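Local coordinates for protein putative L-alanine-DL-glutamate epimerase (Burkholderia xenovorans, PDB 3GO2) that probably catalyses a racemisation or epimerisation, as a magnesium-binding member of the mandelate racemase/muconate lactonizing enzyme family, at residues P44-T47 with A48-Q52; R197-R200 with A201-A205. One frame throughout, in Å; residues are numbered along the deposited sequence.

Contact 1 (P44-T47 with A48-Q52); sequences PGVT and AVIEQ
Val46 holds CG1 anti to its backbone N (chi1 -177°), while Ile50 keeps CG1 anti to its carbonyl carbon (chi1 -68°) and runs on extended to CD1; together these torsions bring Val46 CG1 to 3.7 Å from Ile50 CD1. The pair, four residues apart, lies on the first turns of helix 46-57, in the N-terminal domain of this enolase-superfamily fold. The two side chains meet obliquely on the buried face of the helix, over Phe37 of strand 32-37 and against helix 82-103, where two branched aliphatic side chains suit a mostly apolar seat.

Gly45 is the N-cap. Its phi of 102° is easy only for a residue without CB, and its carbonyl starts the helical bonding: Val49 N donates to Gly45 O at 3.1 Å, almost straight. Ile50 N repeats this on Val46 O at 3.0 Å.

Ala48, small and partly exposed, suits a close approach: it packs on Gly45 of a second subunit, and Pro44 there meets Gln52. Thr47 turns to the three-stranded sheet with its OG1 hydrogen-bonded to Glu39 OE2, and Glu51, bent at chi2, is hydrogen-bonded through OE2 to Thr10 OG1 of strand 5-14. Glu51 N hydrogen-bonds to Thr47 O at 2.9 Å, and Glu51 CG rests 3.3 Å from that same oxygen.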
loop_
_atom_site.group_PDB
_atom_site.type_symbol
_atom_site.label_atom_id
_atom_site.label_comp_id
_atom_site.label_asym_id
_atom_site.label_seq_id
_atom_site.Cartn_x
_atom_site.Cartn_y
_atom_site.Cartn_z
ATOM N N PRO A 44 23.773 14.589 -26.636
ATOM C CA PRO A 44 25.175 14.659 -27.010
ATOM C C PRO A 44 25.963 13.439 -26.518
ATOM O O PRO A 44 25.706 12.954 -25.421
ATOM C CB PRO A 44 25.674 15.910 -26.271
ATOM C CG PRO A 44 24.746 16.052 -25.090
ATOM C CD PRO A 44 23.418 15.552 -25.571
ATOM N N GLY A 45 26.912 12.965 -27.321
ATOM C CA GLY A 45 27.812 11.900 -26.895
ATOM C C GLY A 45 27.519 10.498 -27.419
ATOM O O GLY A 45 28.324 9.569 -27.199
ATOM N N VAL A 46 26.375 10.301 -28.088
ATOM C CA VAL A 46 26.032 8.936 -28.557
ATOM C C VAL A 46 27.107 8.354 -29.483
ATOM O O VAL A 46 27.493 7.192 -29.365
ATOM C CB VAL A 46 24.653 8.871 -29.275
ATOM C CG1 VAL A 46 24.338 7.435 -29.657
ATOM C CG2 VAL A 46 23.547 9.451 -28.349
ATOM N N THR A 47 27.603 9.179 -30.402
ATOM C CA THR A 47 28.656 8.733 -31.316
ATOM C C THR A 47 29.880 8.234 -30.553
ATOM O O THR A 47 30.474 7.213 -30.901
ATOM C CB THR A 47 29.056 9.833 -32.320
ATOM O OG1 THR A 47 27.897 10.303 -33.047
ATOM C CG2 THR A 47 30.140 9.312 -33.285
ATOM N N ALA A 48 30.261 8.940 -29.490
ATOM C CA ALA A 48 31.434 8.547 -28.716
ATOM C C ALA A 48 31.252 7.204 -28.036
ATOM O O ALA A 48 32.179 6.400 -27.960
ATOM C CB ALA A 48 31.785 9.627 -27.697
ATOM N N VAL A 49 30.052 6.970 -27.509
ATOM C CA VAL A 49 29.697 5.675 -26.937
ATOM C C VAL A 49 29.826 4.554 -27.957
ATOM O O VAL A 49 30.438 3.508 -27.700
ATOM C CB VAL A 49 28.234 5.689 -26.353
ATOM C CG1 VAL A 49 27.845 4.301 -25.870
ATOM C CG2 VAL A 49 28.120 6.740 -25.226
ATOM N N ILE A 50 29.225 4.762 -29.120
ATOM C CA ILE A 50 29.241 3.751 -30.180
ATOM C C ILE A 50 30.665 3.445 -30.618
ATOM O O ILE A 50 31.040 2.288 -30.792
ATOM C CB ILE A 50 28.421 4.224 -31.393
ATOM C CG1 ILE A 50 26.943 4.269 -31.012
ATOM C CG2 ILE A 50 28.631 3.282 -32.602
ATOM C CD1 ILE A 50 26.091 5.116 -31.977
ATOM N N GLU A 51 31.465 4.475 -30.762
ATOM C CA GLU A 51 32.865 4.255 -31.162
ATOM C C GLU A 51 33.632 3.373 -30.187
ATOM O O GLU A 51 34.432 2.547 -30.610
ATOM C CB GLU A 51 33.584 5.600 -31.377
ATOM C CG GLU A 51 33.162 6.310 -32.676
ATOM C CD GLU A 51 33.584 5.565 -33.973
ATOM O OE1 GLU A 51 34.584 4.825 -33.958
ATOM O OE2 GLU A 51 32.931 5.731 -35.023
ATOM N N GLN A 52 33.396 3.540 -28.888
ATOM C CA GLN A 52 34.040 2.687 -27.861
ATOM C C GLN A 52 33.469 1.280 -27.864
ATOM O O GLN A 52 34.201 0.291 -27.875
ATOM C CB GLN A 52 33.846 3.293 -26.470
ATOM C CG GLN A 52 34.675 4.489 -26.259
ATOM C CD GLN A 52 36.138 4.121 -26.278
ATOM O OE1 GLN A 52 36.612 3.462 -25.365
ATOM N NE2 GLN A 52 36.842 4.496 -27.342
#

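Contact 2 (R197-R200 with A201-A205); sequences RNLR and AHLEA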
loop_
_atom_site.group_PDB
_atom_site.type_symbol
_atom_site.label_atom_id
_atom_site.label_comp_id
_atom_site.label_asym_id
_atom_site.label_seq_id
_atom_site.Cartn_x
_atom_site.Cartn_y
_atom_site.Cartn_z
ATOM N N ARG A 197 -4.953 30.074 -23.578
ATOM C CA ARG A 197 -5.759 30.619 -24.678
ATOM C C ARG A 197 -5.120 30.377 -26.056
ATOM O O ARG A 197 -5.831 30.199 -27.050
ATOM C CB ARG A 197 -6.017 32.109 -24.478
ATOM C CG ARG A 197 -4.870 32.980 -24.644
ATOM C CD ARG A 197 -5.283 34.454 -24.515
ATOM N NE ARG A 197 -4.105 35.272 -24.706
ATOM C CZ ARG A 197 -3.433 35.910 -23.756
ATOM N NH1 ARG A 197 -3.841 35.915 -22.491
ATOM N NH2 ARG A 197 -2.353 36.593 -24.097
ATOM N N ASN A 198 -3.798 30.327 -26.110
ATOM C CA ASN A 198 -3.110 30.041 -27.370
ATOM C C ASN A 198 -3.225 28.570 -27.772
ATOM O O ASN A 198 -3.448 28.269 -28.936
ATOM C CB ASN A 198 -1.668 30.506 -27.299
ATOM C CG ASN A 198 -1.561 31.973 -27.566
ATOM O OD1 ASN A 198 -1.699 32.404 -28.729
ATOM N ND2 ASN A 198 -1.412 32.771 -26.495
ATOM N N LEU A 199 -3.113 27.659 -26.799
ATOM C CA LEU A 199 -3.444 26.244 -27.045
ATOM C C LEU A 199 -4.833 26.092 -27.616
ATOM O O LEU A 199 -5.042 25.375 -28.593
ATOM C CB LEU A 199 -3.393 25.406 -25.759
ATOM C CG LEU A 199 -2.083 24.760 -25.421
ATOM C CD1 LEU A 199 -2.102 24.233 -23.968
ATOM C CD2 LEU A 199 -1.766 23.663 -26.480
ATOM N N ARG A 200 -5.807 26.726 -26.978
ATOM C CA ARG A 200 -7.174 26.652 -27.463
ATOM C C ARG A 200 -7.314 27.209 -28.907
ATOM O O ARG A 200 -7.918 26.554 -29.773
ATOM C CB ARG A 200 -8.121 27.405 -26.536
ATOM C CG ARG A 200 -9.512 27.472 -27.115
ATOM C CD ARG A 200 -10.483 28.213 -26.237
ATOM N NE ARG A 200 -10.874 27.467 -25.046
ATOM C CZ ARG A 200 -11.480 26.282 -25.022
ATOM N NH1 ARG A 200 -11.786 25.613 -26.133
ATOM N NH2 ARG A 200 -11.789 25.751 -23.845
ATOM N N ALA A 201 -6.781 28.405 -29.143
ATOM C CA ALA A 201 -6.903 29.035 -30.474
ATOM C C ALA A 201 -6.288 28.140 -31.559
ATOM O O ALA A 201 -6.896 27.928 -32.620
ATOM C CB ALA A 201 -6.258 30.436 -30.484
ATOM N N HIS A 202 -5.076 27.640 -31.283
ATOM C CA HIS A 202 -4.366 26.741 -32.203
ATOM C C HIS A 202 -5.126 25.467 -32.518
ATOM O O HIS A 202 -5.305 25.098 -33.686
ATOM C CB HIS A 202 -2.989 26.416 -31.624
ATOM C CG HIS A 202 -2.144 25.552 -32.501
ATOM N ND1 HIS A 202 -1.198 26.063 -33.367
ATOM C CD2 HIS A 202 -2.057 24.201 -32.600
ATOM C CE1 HIS A 202 -0.602 25.059 -33.996
ATOM N NE2 HIS A 202 -1.109 23.923 -33.552
ATOM N N LEU A 203 -5.566 24.778 -31.471
ATOM C CA LEU A 203 -6.287 23.554 -31.632
ATOM C C LEU A 203 -7.651 23.757 -32.324
ATOM O O LEU A 203 -8.071 22.910 -33.105
ATOM C CB LEU A 203 -6.468 22.869 -30.267
ATOM C CG LEU A 203 -5.194 22.257 -29.712
ATOM C CD1 LEU A 203 -5.433 21.863 -28.230
ATOM C CD2 LEU A 203 -4.808 21.033 -30.521
ATOM N N GLU A 204 -8.327 24.864 -32.042
ATOM C CA GLU A 204 -9.615 25.165 -32.720
ATOM C C GLU A 204 -9.429 25.349 -34.228
ATOM O O GLU A 204 -10.246 24.840 -35.019
ATOM C CB GLU A 204 -10.318 26.356 -32.074
ATOM C CG GLU A 204 -10.965 25.957 -30.744
ATOM C CD GLU A 204 -11.572 27.107 -29.977
ATOM O OE1 GLU A 204 -11.294 28.267 -30.336
ATOM O OE2 GLU A 204 -12.336 26.834 -29.017
ATOM N N ALA A 205 -8.348 26.017 -34.613
ATOM C CA ALA A 205 -7.987 26.178 -36.027
ATOM C C ALA A 205 -7.660 24.847 -36.665
ATOM O O ALA A 205 -8.099 24.533 -37.791
ATOM C CB ALA A 205 -6.836 27.166 -36.202
#
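Arg200 and Glu204, one helical turn apart on helix 193-210, join in a salt bridge in which Arg200 NH1 donates to Glu204 OE2 at 3.2 Å. The bond is somewhat bent (147°), and the donor comes from above the carboxylate plane, with the guanidinium and carboxylate planes 44° apart. The Arg200 chain leaves CB with CG pointing away from the backbone N (chi1 173°), stays extended through chi2 and bends at chi3, which lets its aliphatic part pass obliquely across the acid, Arg200 CG lying 3.5 Å from Glu204 CD. A long, flexible base suits this partly exposed place because it can serve two acids, and its NE makes a second salt bridge with Glu235.

Four i to i+4 backbone hydrogen bonds join the segments. Ala201 N donates to Arg197 O and His202 N to Asn198 O, each at 2.9 Å; Leu203 N follows on Leu199 O at 3.0 Å and Glu204 N on Arg200 O at 2.9 Å.

Other polar side chains find partners beyond the two segments: Arg197 NE forms a salt bridge with Asp170 OD2, Asn198 ND2 gives to Lys194 O and Asp170 OD1 while its OD1 accepts from His169 N, and His202 is bound at both ring nitrogens, NE2 by Thr164 OG1 and ND1 by His169 NE2, which should fix the rotation of its ring.

Leu199 and Leu203 supply the apolar side, characteristic of an outer helix of the TIM-like barrel: they lie on Ile166 and Thr164 of strand 161-168 and on Leu218 of strand 215-219, while His202 and Ala205 touch helix 144-156.

Both contacts are short stretches of partly buried helices with one buried and one more exposed face, but they belong to different domains: residues 44-52 to the N-terminal domain, residues 197-205 to the barrel. Their centres are about 41 Å apart, on opposite sides of the chain's centre, and they share no element. Each presents branched aliphatic residues to a sheet, antiparallel in contact 1 and parallel barrel strands in contact 2. The outer faces differ. Contact 1 meets a second subunit through small or uncharged residues, whereas contact 2, touched by no other chain, carries a charged pair. Contact 1 starts its helix from a glycine cap; contact 2 lies within its helix and, unlike contact 1, buries polar side chains (Asn198, His202).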